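Local coordinates for PUA domain-containing protein (Thermoplasma acidophilum DSM 1728, PDB 1Q7H) that is of uncertain function but carries a PUA domain and may bind RNA, perhaps in translation initiation, at residues P81-G86 with A138-F143. Residues are numbered along the deposited sequence; the frame is centred on the assembly and turned at random.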
loop_
_atom_site.group_PDB
_atom_site.type_symbol
_atom_site.label_atom_id
_atom_site.label_comp_id
_atom_site.label_asym_id
_atom_site.label_seq_id
_atom_site.Cartn_x
_atom_site.Cartn_y
_atom_site.Cartn_z
ATOM N N PRO A 81 -14.316 -4.747 5.907
ATOM C CA PRO A 81 -14.854 -5.568 4.809
ATOM C C PRO A 81 -15.002 -4.831 3.468
ATOM O O PRO A 81 -14.767 -5.398 2.408
ATOM C CB PRO A 81 -16.212 -6.031 5.343
ATOM C CG PRO A 81 -16.060 -5.957 6.840
ATOM C CD PRO A 81 -15.252 -4.697 7.044
ATOM N N HIS A 82 -15.383 -3.564 3.508
ATOM C CA HIS A 82 -15.557 -2.830 2.267
ATOM C C HIS A 82 -14.220 -2.351 1.726
ATOM O O HIS A 82 -14.014 -2.293 0.510
ATOM C CB HIS A 82 -16.558 -1.685 2.499
ATOM C CG HIS A 82 -17.825 -2.150 3.160
ATOM N ND1 HIS A 82 -18.601 -3.163 2.635
ATOM C CD2 HIS A 82 -18.362 -1.854 4.365
ATOM C CE1 HIS A 82 -19.553 -3.480 3.495
ATOM N NE2 HIS A 82 -19.430 -2.703 4.555
ATOM N N ILE A 83 -13.302 -2.017 2.620
ATOM C CA ILE A 83 -11.988 -1.590 2.181
ATOM C C ILE A 83 -11.358 -2.811 1.502
ATOM O O ILE A 83 -10.686 -2.684 0.488
ATOM C CB ILE A 83 -11.119 -1.135 3.372
ATOM C CG1 ILE A 83 -11.684 0.167 3.965
ATOM C CG2 ILE A 83 -9.676 -0.968 2.936
ATOM C CD1 ILE A 83 -11.821 1.314 2.968
ATOM N N LEU A 84 -11.603 -3.999 2.051
ATOM C CA LEU A 84 -11.060 -5.220 1.468
ATOM C C LEU A 84 -11.569 -5.434 0.050
ATOM O O LEU A 84 -10.967 -6.179 -0.721
ATOM C CB LEU A 84 -11.393 -6.438 2.335
ATOM C CG LEU A 84 -10.443 -6.560 3.529
ATOM C CD1 LEU A 84 -10.965 -7.579 4.533
ATOM C CD2 LEU A 84 -9.063 -6.966 3.016
ATOM N N ASN A 85 -12.673 -4.767 -0.285
ATOM C CA ASN A 85 -13.261 -4.860 -1.613
ATOM C C ASN A 85 -12.962 -3.645 -2.486
ATOM O O ASN A 85 -13.532 -3.508 -3.561
ATOM C CB ASN A 85 -14.776 -5.058 -1.517
ATOM C CG ASN A 85 -15.146 -6.426 -0.986
ATOM O OD1 ASN A 85 -14.487 -7.416 -1.296
ATOM N ND2 ASN A 85 -16.204 -6.492 -0.197
ATOM N N GLY A 86 -12.080 -2.759 -2.022
ATOM C CA GLY A 86 -11.719 -1.596 -2.816
ATOM C C GLY A 86 -12.562 -0.335 -2.659
ATOM O O GLY A 86 -12.395 0.622 -3.398
ATOM N N ALA A 138 -9.801 8.918 1.687
ATOM C CA ALA A 138 -8.878 8.374 0.695
ATOM C C ALA A 138 -9.554 7.492 -0.327
ATOM O O ALA A 138 -10.653 6.988 -0.101
ATOM C CB ALA A 138 -7.795 7.565 1.399
ATOM N N ARG A 139 -8.899 7.324 -1.468
ATOM C CA ARG A 139 -9.406 6.413 -2.477
ATOM C C ARG A 139 -8.449 5.229 -2.374
ATOM O O ARG A 139 -7.251 5.427 -2.168
ATOM C CB ARG A 139 -9.349 7.030 -3.875
ATOM C CG ARG A 139 -7.962 7.348 -4.407
ATOM C CD ARG A 139 -8.039 7.777 -5.884
ATOM N NE ARG A 139 -6.747 8.233 -6.403
ATOM C CZ ARG A 139 -6.182 9.394 -6.083
ATOM N NH1 ARG A 139 -6.795 10.230 -5.249
ATOM N NH2 ARG A 139 -4.987 9.712 -6.570
ATOM N N ILE A 140 -8.967 4.009 -2.475
ATOM C CA ILE A 140 -8.114 2.815 -2.389
ATOM C C ILE A 140 -7.571 2.430 -3.765
ATOM O O ILE A 140 -8.337 2.269 -4.716
ATOM C CB ILE A 140 -8.882 1.610 -1.778
ATOM C CG1 ILE A 140 -8.735 1.586 -0.253
ATOM C CG2 ILE A 140 -8.287 0.303 -2.279
ATOM C CD1 ILE A 140 -8.561 2.903 0.393
ATOM N N ILE A 141 -6.253 2.278 -3.867
ATOM C CA ILE A 141 -5.630 1.934 -5.143
ATOM C C ILE A 141 -5.128 0.491 -5.228
ATOM O O ILE A 141 -4.747 0.019 -6.303
ATOM C CB ILE A 141 -4.469 2.892 -5.485
ATOM C CG1 ILE A 141 -3.385 2.815 -4.408
ATOM C CG2 ILE A 141 -4.992 4.322 -5.612
ATOM C CD1 ILE A 141 -2.178 3.680 -4.717
ATOM N N HIS A 142 -5.109 -0.204 -4.097
ATOM C CA HIS A 142 -4.702 -1.603 -4.083
ATOM C C HIS A 142 -5.305 -2.296 -2.882
ATOM O O HIS A 142 -5.259 -1.782 -1.764
ATOM C CB HIS A 142 -3.180 -1.778 -4.041
ATOM C CG HIS A 142 -2.759 -3.211 -3.887
ATOM N ND1 HIS A 142 -1.883 -3.633 -2.909
ATOM C CD2 HIS A 142 -3.172 -4.330 -4.526
ATOM C CE1 HIS A 142 -1.783 -4.950 -2.946
ATOM N NE2 HIS A 142 -2.557 -5.398 -3.919
ATOM N N PHE A 143 -5.866 -3.476 -3.118
ATOM C CA PHE A 143 -6.489 -4.246 -2.055
ATOM C C PHE A 143 -6.392 -5.714 -2.430
ATOM O O PHE A 143 -6.110 -6.042 -3.579
ATOM C CB PHE A 143 -7.948 -3.802 -1.877
ATOM C CG PHE A 143 -8.771 -3.897 -3.129
ATOM C CD1 PHE A 143 -9.569 -5.011 -3.372
ATOM C CD2 PHE A 143 -8.735 -2.881 -4.075
ATOM C CE1 PHE A 143 -10.320 -5.110 -4.542
ATOM C CE2 PHE A 143 -9.487 -2.976 -5.255
ATOM C CZ PHE A 143 -10.277 -4.094 -5.482
HETATM O O HOH W 1 -11.458 3.626 -3.734
HETATM O O HOH W 2 -10.767 0.559 -5.630
#
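Phe143 lays one face of its ring over the peptide joining Asn85 to Gly86. Gly86 CA sits 3.6 Å from the ring centroid and 16° off the ring normal, a CH-pi contact, while Asn85 C lies over the same face nearer the rim. The ring gets there because CG is tucked between the backbone N and the carbonyl carbon (chi1 56°), folding it back toward the turn. Leu84 O meets the ring obliquely, 3.2 Å from Phe143 CD1. An alanine in place of Phe143 would probably leave the Asn85-Gly86 peptide without its aromatic cover and open a gap between turn and strand. Glycine suits position 86 twice over: its phi is positive, and a CB would run into Phe143 CE2. Gly86 is the C-prime residue of a Schellman motif: Gly86 N bonds back to Ile83 O (2.9 Å), closing a type I turn, and Ser87 N bonds to His82 O. Beside the ring, Ile140 sets CG2 4.0 Å from Gly86 CA and turns CG1 to Ile83 CG2 at 4.2 Å, the two isoleucine side chains crossing at about a right angle. No direct hydrogen bond joins the segments; two waters do the bridging. Both donate to Gly86 O; one accepts from Ile140 N at 2.8 Å and the other donates to Ile140 O. In the PUA domain, the contact thus sets the C-terminal end of helix 80-83, with a zinc ion near the Asn85 side chain, against the end of strand 136-142. Ile83 continues onto Ile117 and Ala118 of strand 116-122, and Asp146 receives the Phe143 N-H just beyond the strand.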